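Local coordinates for protein choline dehydrogenase and related flavoproteins (Aspergillus oryzae, PDB 3Q9T) that oxidises formate as a flavoenzyme of the glucose-methanol-choline oxidoreductase family, with 8-formyl-FAD at its catalytic site, at residues D296-G301 against N520-V525; K363-D368 against M460-R465; G513-S518 against D542-P547. All coordinates share one frame; numbering follows the deposited sequence. Where two conformers were deposited one is given.

Interaction 1. Residues D296-G301 against N520-V525; sequences DSRHVG and NIDQGV
The guanidinium of R298 and the carboxylate of D522 form a salt bridge at the exposed end of this contact, with R298 NH2 only 2.4 Å from D522 OD1. Because the arginine chain bends at chi3, its tip swings over to the aspartate, and the two flat groups meet obliquely, their planes 52° apart. The more buried polar link is made by H299, whose NE2 donates to the backbone O of D522 at 2.9 Å. That oxygen lies close to the imidazole plane, but the donor stands well above the carbonyl plane, and the bond is moderately bent (147°). The H299 ring is also covered on one face by the carbonyl of Q523, the O sitting 3.2 Å above the ring plane. H299 ND1 is bonded to N303 ND2, a pattern consistent with a neutral imidazole protonated at NE2, while Q523 O is taken by R516 NH2.

Three waters fill in where the backbones do not meet directly. Water 1 joins S297 OG, H299 N and G524 O; water 2 links S297 OG to V525 O; water 3 connects R298 N with I521 O. S297 OG, held anti to its backbone N, thus accepts from one water and donates to another.

Inside this polar layer V525 packs CG1 against V300 CG2 at 3.8 Å, the two chains crossing at about a right angle. V525 CG1 also reaches H299 CB at 3.7 Å. I521 lays CD1 against D296 O at 3.7 Å. V300 in turn rests on helix 267-277.

The arrangement is a loop-to-loop junction in which a type I beta turn, S297 to V300, docks on the loop preceding strand 538-540, joining parts of the GMC fold far apart in sequence, away from the bound cofactor.

Interaction 2. Residues K363-D368 against M460-R465; sequences KYLEKD and MREGIR
E462 OE2 is gripped by two nitrogens, R461 NH1 at 2.9 Å and R465 NH2 at 3.0 Å. The first bond is almost perfectly straight (178°), lies in the guanidinium plane and uses the anti lone pair of the oxygen; the second comes from above the carboxylate plane. This carboxylate is the hub of a salt-bridge network of D368, R461, E462 and R465, which ties helix 454-473 to the turn after helix 362-365. R465 binds side-on, its NE completing the pair on the syn lone pair of E462 OE1 at 3.0 Å, while its NH1 goes to L491 O. With two arginines around it, E462 probably stays ionised.

R461 carries the network across the contact. Bent at chi2 and chi3, the R461 chain presents its NH1 to D368 OD1 at 3.1 Å, with a weak second bond from NH2. D368 OD1 lies in the guanidinium plane, yet the arginine meets it from above the carboxylate plane. Water 5 closes this corner by donating to D368 OD1 and accepting from R461 NH2. The other oxygen, D368 OD2, caps Y371 N at the start of helix 369-377, so the aspartate serves helix end and arginine at once.

Beneath the charges, Y364 turns the edge of its ring to its neighbours: CD2 lies 4.0 Å from R465 CD, and the ring and guanidinium planes are nearly coplanar. Its hydroxyl bonds to D469 OD2, further along helix 454-473. Y364 CB sits 3.5 Å from E462 OE1, which also takes a short 2.6 Å bond from water 4.

Interaction 3. Residues G513-S518 against D542-P547; sequences GTARLS and DASVIP. With FAY ([(2R,3S,4R,5R)-5-(6-amino-9H-purin-9-yl)-3,4-dihydroxytetrahydrofuran-2-yl]methyl (2R,3S,4S)-5-(8-formyl-7-methyl-2,4-dioxo-3,4-dihydrobenzo[g]pteridin-10(2H)-yl)-2,3,4-trihydroxypentyl dihydrogen diphosphate), chain D.
S544 sits in the FAD-binding loop that follows strand 538-540, at the end of an Asx turn opened by D542. S544 CB is pressed against T514 OG1 at 2.9 Å, a tight approach across the two segments; that hydroxyl is bonded to V268 O. From CB, OG takes the crowded position between backbone N and carbonyl carbon (chi1 53°) and so turns back to D542. There S544 OG gives a very short 2.5 Å bond to the syn lone pair of D542 OD1; the same OG lies 3.8 Å from A515 CB. S544 N donates to the same oxygen of D542, from above the carboxylate plane. D542 OD2 is held by G267 N and T271 OG1, so both carboxylate oxygens are held.

Between D542 and S544 lies A543, whose backbone N donates to the phosphate oxygen O2P of FAY at 2.9 Å, nearly straight (166°). Its O accepts from G513 N, and S544 O and V545 O from A515 N and L517 N, lacing the loops together by their backbones. The V545 bond is the straightest of these three (171°). Farther out, the pyrrolidine of P547 meets the leucine branch point, CG to L517 CG at 3.9 Å.

How the interactions relate
From the N terminus, the chain passes 296-301 and then 363-368, to which 460-465 returns, closing the loop of interaction 2. This loop is nested within the longer one that interaction 1 closes at 520-525. Interaction 3 opens at 513-518, before that closure, and ends at 542-547, after it, so the two cross. They are also neighbours in space, with centres about 10 Å apart: G301 N lies 2.8 Å from T514 O in a probable hydrogen bond, and V525 packs on A515. Interaction 1 joins the loop between strands 295-296 and 302-304 to the loop before strand 538-540; interaction 3 joins that loop to the FAD-contacting one after the strand. Interaction 2, its centre about 31 Å from that of interaction 3, joins helices 362-365 and 454-473.

Interaction 1. Residues D296-G301 against N520-V525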
loop_
_atom_site.group_PDB
_atom_site.type_symbol
_atom_site.label_atom_id
_atom_site.label_comp_id
_atom_site.label_asym_id
_atom_site.label_seq_id
_atom_site.Cartn_x
_atom_site.Cartn_y
_atom_site.Cartn_z
ATOM N N ASP A 296 24.301 22.878 5.702
ATOM C CA ASP A 296 23.018 22.543 6.291
ATOM C C ASP A 296 21.909 23.226 5.476
ATOM O O ASP A 296 21.598 24.399 5.692
ATOM C CB ASP A 296 22.969 22.940 7.774
ATOM C CG ASP A 296 21.663 22.531 8.451
ATOM O OD1 ASP A 296 21.294 23.141 9.476
ATOM O OD2 ASP A 296 20.995 21.598 7.960
ATOM N N SER A 297 21.343 22.485 4.522
ATOM C CA SER A 297 20.319 23.006 3.627
ATOM C C SER A 297 18.997 22.293 3.924
ATOM O O SER A 297 18.693 21.242 3.352
ATOM C CB SER A 297 20.754 22.797 2.171
ATOM O OG SER A 297 19.934 23.524 1.277
ATOM N N ARG A 298 18.214 22.884 4.817
ATOM C CA ARG A 298 16.996 22.267 5.365
ATOM C C ARG A 298 15.970 21.838 4.323
ATOM O O ARG A 298 15.185 20.922 4.553
ATOM C CB ARG A 298 16.295 23.221 6.340
ATOM C CG ARG A 298 17.147 23.734 7.491
ATOM C CD ARG A 298 16.258 24.194 8.660
ATOM N NE ARG A 298 15.991 25.635 8.732
ATOM C CZ ARG A 298 15.829 26.456 7.695
ATOM N NH1 ARG A 298 15.901 26.018 6.451
ATOM N NH2 ARG A 298 15.582 27.734 7.909
ATOM N N HIS A 299 15.952 22.526 3.187
ATOM C CA HIS A 299 14.883 22.331 2.221
ATOM C C HIS A 299 15.145 21.204 1.223
ATOM O O HIS A 299 14.280 20.876 0.409
ATOM C CB HIS A 299 14.578 23.657 1.489
ATOM C CG HIS A 299 13.814 24.638 2.322
ATOM N ND1 HIS A 299 12.439 24.599 2.448
ATOM C CD2 HIS A 299 14.232 25.667 3.097
ATOM C CE1 HIS A 299 12.046 25.566 3.257
ATOM N NE2 HIS A 299 13.112 26.232 3.660
ATOM N N VAL A 300 16.342 20.622 1.268
ATOM C CA VAL A 300 16.699 19.600 0.295
ATOM C C VAL A 300 15.837 18.347 0.475
ATOM O O VAL A 300 15.814 17.747 1.549
ATOM C CB VAL A 300 18.191 19.223 0.381
ATOM C CG1 VAL A 300 18.486 18.016 -0.526
ATOM C CG2 VAL A 300 19.073 20.419 0.008
ATOM N N GLY A 301 15.129 17.949 -0.578
ATOM C CA GLY A 301 14.209 16.822 -0.481
ATOM C C GLY A 301 12.844 17.204 0.095
ATOM O O GLY A 301 11.895 16.439 -0.022
ATOM N N ASN A 520 16.955 32.621 -0.505
ATOM C CA ASN A 520 18.014 32.302 0.451
ATOM C C ASN A 520 17.809 30.901 0.973
ATOM O O ASN A 520 16.755 30.307 0.762
ATOM C CB ASN A 520 17.982 33.265 1.635
ATOM C CG ASN A 520 16.633 33.299 2.291
ATOM O OD1 ASN A 520 16.175 32.302 2.868
ATOM N ND2 ASN A 520 15.967 34.440 2.195
ATOM N N ILE A 521 18.795 30.395 1.703
ATOM C CA ILE A 521 18.785 28.989 2.101
ATOM C C ILE A 521 17.721 28.661 3.140
ATOM O O ILE A 521 17.420 27.491 3.390
ATOM C CB ILE A 521 20.191 28.530 2.570
ATOM C CG1 ILE A 521 20.330 27.007 2.441
ATOM C CG2 ILE A 521 20.498 29.041 3.984
ATOM C CD1 ILE A 521 21.738 26.512 2.635
ATOM N N ASP A 522 17.130 29.690 3.738
ATOM C CA ASP A 522 16.055 29.465 4.701
ATOM C C ASP A 522 14.716 29.290 4.010
ATOM O O ASP A 522 13.734 28.870 4.629
ATOM C CB ASP A 522 15.992 30.589 5.737
ATOM C CG ASP A 522 17.088 30.470 6.782
ATOM O OD1 ASP A 522 17.297 29.354 7.293
ATOM O OD2 ASP A 522 17.756 31.482 7.081
ATOM N N GLN A 523 14.689 29.586 2.718
ATOM C CA GLN A 523 13.464 29.460 1.953
ATOM C C GLN A 523 13.519 28.279 0.996
ATOM O O GLN A 523 12.503 27.641 0.738
ATOM C CB GLN A 523 13.185 30.750 1.177
ATOM C CG GLN A 523 11.845 30.771 0.470
ATOM C CD GLN A 523 11.687 31.982 -0.429
ATOM O OE1 GLN A 523 12.665 32.478 -0.994
ATOM N NE2 GLN A 523 10.455 32.473 -0.559
ATOM N N GLY A 524 14.700 27.987 0.460
ATOM C CA GLY A 524 14.809 26.962 -0.563
ATOM C C GLY A 524 16.237 26.491 -0.734
ATOM O O GLY A 524 17.092 26.836 0.075
ATOM N N VAL A 525 16.504 25.692 -1.763
ATOM C CA VAL A 525 17.869 25.196 -1.931
ATOM C C VAL A 525 18.725 25.869 -3.017
ATOM O O VAL A 525 19.943 25.903 -2.898
ATOM C CB VAL A 525 17.973 23.635 -1.966
ATOM C CG1 VAL A 525 16.702 22.958 -1.410
ATOM C CG2 VAL A 525 18.350 23.148 -3.316
HETATM O O HOH W 1 17.516 24.696 1.926
HETATM O O HOH W 2 21.296 24.850 -0.727
HETATM O O HOH W 3 18.288 25.576 5.254
#

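Interaction 2. Residues K363-D368 against M460-R465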
loop_
_atom_site.group_PDB
_atom_site.type_symbol
_atom_site.label_atom_id
_atom_site.label_comp_id
_atom_site.label_asym_id
_atom_site.label_seq_id
_atom_site.Cartn_x
_atom_site.Cartn_y
_atom_site.Cartn_z
ATOM N N LYS A 363 -19.334 25.638 -8.528
ATOM C CA LYS A 363 -20.713 25.399 -8.139
ATOM C C LYS A 363 -20.855 24.009 -7.513
ATOM O O LYS A 363 -21.773 23.769 -6.744
ATOM C CB LYS A 363 -21.653 25.586 -9.316
ATOM C CG LYS A 363 -21.698 24.382 -10.256
ATOM C CD LYS A 363 -22.444 24.714 -11.535
ATOM C CE LYS A 363 -22.797 23.466 -12.329
ATOM N NZ LYS A 363 -23.467 23.843 -13.599
ATOM N N TYR A 364 -19.931 23.102 -7.817
ATOM C CA TYR A 364 -19.939 21.815 -7.126
ATOM C C TYR A 364 -19.373 21.988 -5.729
ATOM O O TYR A 364 -19.892 21.433 -4.759
ATOM C CB TYR A 364 -19.120 20.778 -7.873
ATOM C CG TYR A 364 -19.718 20.347 -9.178
ATOM C CD1 TYR A 364 -19.655 21.169 -10.300
ATOM C CD2 TYR A 364 -20.340 19.110 -9.298
ATOM C CE1 TYR A 364 -20.201 20.769 -11.503
ATOM C CE2 TYR A 364 -20.885 18.700 -10.496
ATOM C CZ TYR A 364 -20.807 19.524 -11.593
ATOM O OH TYR A 364 -21.366 19.107 -12.772
ATOM N N LEU A 365 -18.291 22.751 -5.636
ATOM C CA LEU A 365 -17.631 22.974 -4.360
ATOM C C LEU A 365 -18.627 23.624 -3.396
ATOM O O LEU A 365 -18.735 23.217 -2.236
ATOM C CB LEU A 365 -16.387 23.852 -4.543
ATOM C CG LEU A 365 -14.946 23.297 -4.599
ATOM C CD1 LEU A 365 -14.813 21.796 -4.621
ATOM C CD2 LEU A 365 -14.182 23.914 -5.760
ATOM N N GLU A 366 -19.374 24.607 -3.896
ATOM C CA GLU A 366 -20.284 25.407 -3.068
ATOM C C GLU A 366 -21.357 24.568 -2.399
ATOM O O GLU A 366 -21.942 24.983 -1.400
ATOM C CB GLU A 366 -20.961 26.515 -3.889
ATOM C CG GLU A 366 -20.015 27.541 -4.493
ATOM C CD GLU A 366 -19.446 28.507 -3.474
ATOM O OE1 GLU A 366 -19.114 29.651 -3.852
ATOM O OE2 GLU A 366 -19.326 28.126 -2.295
ATOM N N LYS A 367 -21.617 23.389 -2.948
ATOM C CA LYS A 367 -22.630 22.509 -2.391
ATOM C C LYS A 367 -22.129 21.738 -1.173
ATOM O O LYS A 367 -22.900 21.049 -0.517
ATOM C CB LYS A 367 -23.136 21.525 -3.452
ATOM C CG LYS A 367 -23.912 22.178 -4.592
ATOM C CD LYS A 367 -24.499 21.126 -5.516
ATOM C CE LYS A 367 -24.982 21.740 -6.820
ATOM N NZ LYS A 367 -25.354 20.684 -7.810
ATOM N N ASP A 368 -20.840 21.836 -0.868
ATOM C CA ASP A 368 -20.311 21.090 0.267
ATOM C C ASP A 368 -20.151 22.021 1.466
ATOM O O ASP A 368 -19.420 23.011 1.393
ATOM C CB ASP A 368 -18.979 20.433 -0.100
ATOM C CG ASP A 368 -18.376 19.649 1.051
ATOM O OD1 ASP A 368 -18.587 18.414 1.095
ATOM O OD2 ASP A 368 -17.688 20.271 1.904
ATOM N N MET A 460 -11.581 16.551 -5.226
ATOM C CA MET A 460 -11.394 15.411 -6.121
ATOM C C MET A 460 -12.706 14.689 -6.338
ATOM O O MET A 460 -13.051 14.347 -7.467
ATOM C CB MET A 460 -10.326 14.434 -5.619
ATOM C CG MET A 460 -10.170 13.225 -6.541
ATOM S SD MET A 460 -9.602 13.724 -8.181
ATOM C CE MET A 460 -7.799 13.752 -7.916
ATOM N N ARG A 461 -13.438 14.463 -5.251
ATOM C CA ARG A 461 -14.801 13.925 -5.340
ATOM C C ARG A 461 -15.643 14.743 -6.334
ATOM O O ARG A 461 -16.256 14.201 -7.259
ATOM C CB ARG A 461 -15.463 13.957 -3.964
ATOM C CG ARG A 461 -16.877 13.391 -3.915
ATOM C CD ARG A 461 -17.777 14.379 -3.204
ATOM N NE ARG A 461 -17.495 14.415 -1.788
ATOM C CZ ARG A 461 -17.777 15.424 -0.974
ATOM N NH1 ARG A 461 -18.363 16.535 -1.422
ATOM N NH2 ARG A 461 -17.470 15.303 0.312
ATOM N N GLU A 462 -15.669 16.054 -6.140
ATOM C CA GLU A 462 -16.501 16.918 -6.976
ATOM C C GLU A 462 -16.049 17.012 -8.433
ATOM O O GLU A 462 -16.858 17.312 -9.305
ATOM C CB GLU A 462 -16.637 18.307 -6.350
ATOM C CG GLU A 462 -17.380 18.269 -5.009
ATOM C CD GLU A 462 -18.708 17.541 -5.126
ATOM O OE1 GLU A 462 -19.414 17.778 -6.127
ATOM O OE2 GLU A 462 -19.031 16.719 -4.244
ATOM N N GLY A 463 -14.766 16.754 -8.700
ATOM C CA GLY A 463 -14.278 16.772 -10.071
ATOM C C GLY A 463 -14.617 15.484 -10.804
ATOM O O GLY A 463 -14.772 15.465 -12.022
ATOM N N ILE A 464 -14.687 14.387 -10.056
ATOM C CA ILE A 464 -15.265 13.160 -10.558
ATOM C C ILE A 464 -16.760 13.409 -10.856
ATOM O O ILE A 464 -17.247 13.037 -11.916
ATOM C CB ILE A 464 -15.093 12.013 -9.534
ATOM C CG1 ILE A 464 -13.603 11.763 -9.256
ATOM C CG2 ILE A 464 -15.747 10.723 -10.031
ATOM C CD1 ILE A 464 -13.353 10.742 -8.121
ATOM N N ARG A 465 -17.487 14.062 -9.949
ATOM C CA ARG A 465 -18.914 14.299 -10.194
ATOM C C ARG A 465 -19.104 15.154 -11.459
ATOM O O ARG A 465 -19.872 14.791 -12.351
ATOM C CB ARG A 465 -19.608 14.932 -8.988
ATOM C CG ARG A 465 -21.150 14.825 -9.049
ATOM C CD ARG A 465 -21.809 15.654 -7.944
ATOM N NE ARG A 465 -21.143 15.440 -6.666
ATOM C CZ ARG A 465 -21.277 14.347 -5.920
ATOM N NH1 ARG A 465 -22.073 13.357 -6.320
ATOM N NH2 ARG A 465 -20.605 14.240 -4.776
HETATM O O HOH W 4 -21.804 18.853 -6.014
HETATM O O HOH W 5 -17.634 16.372 2.803
#

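Interaction 3. Residues G513-S518 against D542-P547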
loop_
_atom_site.group_PDB
_atom_site.type_symbol
_atom_site.label_atom_id
_atom_site.label_comp_id
_atom_site.label_asym_id
_atom_site.label_seq_id
_atom_site.Cartn_x
_atom_site.Cartn_y
_atom_site.Cartn_z
ATOM N N GLY A 513 9.685 20.234 -6.778
ATOM C CA GLY A 513 9.856 21.028 -5.573
ATOM C C GLY A 513 10.982 20.726 -4.607
ATOM O O GLY A 513 11.237 21.510 -3.686
ATOM N N THR A 514 11.668 19.607 -4.818
ATOM C CA THR A 514 12.599 19.088 -3.820
ATOM C C THR A 514 13.948 19.797 -3.733
ATOM O O THR A 514 14.790 19.415 -2.932
ATOM C CB THR A 514 12.859 17.606 -4.064
ATOM O OG1 THR A 514 13.240 17.433 -5.438
ATOM C CG2 THR A 514 11.589 16.807 -3.765
ATOM N N ALA A 515 14.175 20.804 -4.565
ATOM C CA ALA A 515 15.364 21.637 -4.408
ATOM C C ALA A 515 15.030 23.008 -4.973
ATOM O O ALA A 515 15.674 23.491 -5.890
ATOM C CB ALA A 515 16.567 21.015 -5.111
ATOM N N ARG A 516 14.024 23.635 -4.380
ATOM C CA ARG A 516 13.302 24.695 -5.035
ATOM C C ARG A 516 14.039 26.020 -5.137
ATOM O O ARG A 516 14.849 26.385 -4.270
ATOM C CB ARG A 516 11.959 24.915 -4.348
ATOM C CG ARG A 516 12.044 25.610 -3.000
ATOM C CD ARG A 516 10.672 25.583 -2.329
ATOM N NE ARG A 516 10.710 26.165 -1.004
ATOM C CZ ARG A 516 9.650 26.301 -0.221
ATOM N NH1 ARG A 516 8.457 25.880 -0.632
ATOM N NH2 ARG A 516 9.791 26.851 0.976
ATOM N N LEU A 517 13.745 26.727 -6.222
ATOM C CA LEU A 517 14.278 28.061 -6.372
ATOM C C LEU A 517 13.805 28.914 -5.193
ATOM O O LEU A 517 12.696 28.741 -4.665
ATOM C CB LEU A 517 13.912 28.657 -7.733
ATOM C CG LEU A 517 12.668 29.521 -7.872
ATOM C CD1 LEU A 517 12.900 30.780 -7.108
ATOM C CD2 LEU A 517 12.429 29.836 -9.325
ATOM N N SER A 518 14.685 29.814 -4.767
ATOM C CA SER A 518 14.426 30.606 -3.567
ATOM C C SER A 518 15.365 31.806 -3.452
ATOM O O SER A 518 16.360 31.903 -4.162
ATOM C CB SER A 518 14.581 29.719 -2.329
ATOM O OG SER A 518 15.923 29.267 -2.220
ATOM N N ASP A 542 16.076 21.161 -13.286
ATOM C CA ASP A 542 15.098 20.089 -13.424
ATOM C C ASP A 542 13.868 20.415 -12.565
ATOM O O ASP A 542 13.809 21.483 -11.929
ATOM C CB ASP A 542 15.698 18.705 -13.086
ATOM C CG ASP A 542 16.094 18.564 -11.628
ATOM O OD1 ASP A 542 15.443 19.193 -10.773
ATOM O OD2 ASP A 542 17.060 17.816 -11.329
ATOM N N ALA A 543 12.910 19.492 -12.513
ATOM C CA ALA A 543 11.629 19.761 -11.846
ATOM C C ALA A 543 11.714 20.018 -10.329
ATOM O O ALA A 543 10.730 20.448 -9.718
ATOM C CB ALA A 543 10.633 18.661 -12.147
ATOM N N SER A 544 12.869 19.770 -9.712
ATOM C CA SER A 544 12.964 19.946 -8.251
ATOM C C SER A 544 13.098 21.410 -7.897
ATOM O O SER A 544 12.961 21.835 -6.749
ATOM C CB SER A 544 14.125 19.133 -7.668
ATOM O OG SER A 544 15.336 19.406 -8.333
ATOM N N VAL A 545 13.363 22.175 -8.940
ATOM C CA VAL A 545 13.597 23.587 -8.857
ATOM C C VAL A 545 12.273 24.344 -8.743
ATOM O O VAL A 545 12.202 25.407 -8.117
ATOM C CB VAL A 545 14.404 23.988 -10.110
ATOM C CG1 VAL A 545 13.846 25.208 -10.788
ATOM C CG2 VAL A 545 15.875 24.113 -9.763
ATOM N N ILE A 546 11.227 23.761 -9.322
ATOM C CA ILE A 546 9.885 24.359 -9.400
ATOM C C ILE A 546 9.246 24.642 -8.041
ATOM O O ILE A 546 8.996 23.726 -7.261
ATOM C CB ILE A 546 8.962 23.476 -10.259
ATOM C CG1 ILE A 546 9.516 23.408 -11.687
ATOM C CG2 ILE A 546 7.540 24.004 -10.260
ATOM C CD1 ILE A 546 8.832 22.347 -12.585
ATOM N N PRO A 547 8.996 25.927 -7.748
ATOM C CA PRO A 547 8.546 26.361 -6.416
ATOM C C PRO A 547 7.016 26.323 -6.187
ATOM O O PRO A 547 6.580 26.299 -5.043
ATOM C CB PRO A 547 9.057 27.801 -6.338
ATOM C CG PRO A 547 9.000 28.269 -7.763
ATOM C CD PRO A 547 9.282 27.068 -8.640
HETATM P P FAY D . 13.330 16.241 -15.320
HETATM N N1 FAY D . 4.477 15.980 -18.281
HETATM C C2 FAY D . 3.798 16.564 -19.348
HETATM O O2 FAY D . 3.965 17.749 -19.609
HETATM N N3 FAY D . 3.334 15.768 -20.374
HETATM C C4 FAY D . 3.018 14.460 -20.101
HETATM O O4 FAY D . 2.004 13.989 -20.650
HETATM N N5 FAY D . 3.404 12.543 -18.733
HETATM C C6 FAY D . 4.136 10.519 -17.792
HETATM C C7 FAY D . 5.027 9.786 -17.028
HETATM C C8 FAY D . 6.059 10.445 -16.352
HETATM O O8 FAY D . 8.118 10.142 -15.276
HETATM C C9 FAY D . 6.251 11.818 -16.557
HETATM P PA FAY D . 14.039 13.535 -15.746
HETATM C "C1'" FAY D . 6.542 14.740 -16.681
HETATM C C10 FAY D . 4.411 14.621 -18.082
HETATM N N10 FAY D . 5.369 13.973 -17.297
HETATM N N1A FAY D . 22.873 8.417 -11.827
HETATM O O1A FAY D . 13.549 12.283 -15.099
HETATM C C1B FAY D . 18.952 10.437 -14.676
HETATM O O1P FAY D . 14.419 16.795 -16.206
HETATM C "C2'" FAY D . 7.702 14.926 -17.687
HETATM O "O2'" FAY D . 7.898 13.714 -18.323
HETATM C C2A FAY D . 22.884 8.733 -13.173
HETATM O O2A FAY D . 13.465 13.784 -17.107
HETATM C C2B FAY D . 17.662 9.748 -15.082
HETATM O O2B FAY D . 17.870 8.498 -15.715
HETATM O O2P FAY D . 13.137 17.105 -14.086
HETATM C "C3'" FAY D . 9.091 15.510 -17.267
HETATM O "O3'" FAY D . 10.226 14.889 -17.866
HETATM N N3A FAY D . 21.756 9.260 -13.780
HETATM C C3B FAY D . 17.076 10.757 -16.045
HETATM O O3B FAY D . 17.667 10.569 -17.307
HETATM O O3P FAY D . 13.749 14.778 -14.791
HETATM C "C4'" FAY D . 9.350 15.573 -15.783
HETATM O "O4'" FAY D . 8.202 16.198 -15.217
HETATM C C4A FAY D . 20.635 9.473 -13.044
HETATM C C4B FAY D . 17.571 12.082 -15.521
HETATM O O4B FAY D . 18.614 11.799 -14.604
HETATM C C4X FAY D . 3.563 13.890 -18.935
HETATM C "C5'" FAY D . 10.651 16.358 -15.482
HETATM O "O5'" FAY D . 11.902 16.006 -16.091
HETATM C C5A FAY D . 20.609 9.170 -11.685
HETATM C C5B FAY D . 16.455 12.867 -14.859
HETATM O O5B FAY D . 15.657 13.422 -15.875
HETATM C C5X FAY D . 4.206 11.909 -17.810
HETATM C C6A FAY D . 21.735 8.630 -11.068
HETATM N N6A FAY D . 21.679 8.245 -9.786
HETATM N N7A FAY D . 19.385 9.485 -11.213
HETATM C C7M FAY D . 4.734 8.322 -16.803
HETATM C C8A FAY D . 18.639 9.987 -12.219
HETATM C C8M FAY D . 7.201 9.631 -15.879
HETATM C C9A FAY D . 5.305 12.576 -17.244
HETATM N N9A FAY D . 19.396 9.979 -13.354
HETATM O O HOH W 6 7.556 24.729 -3.016
#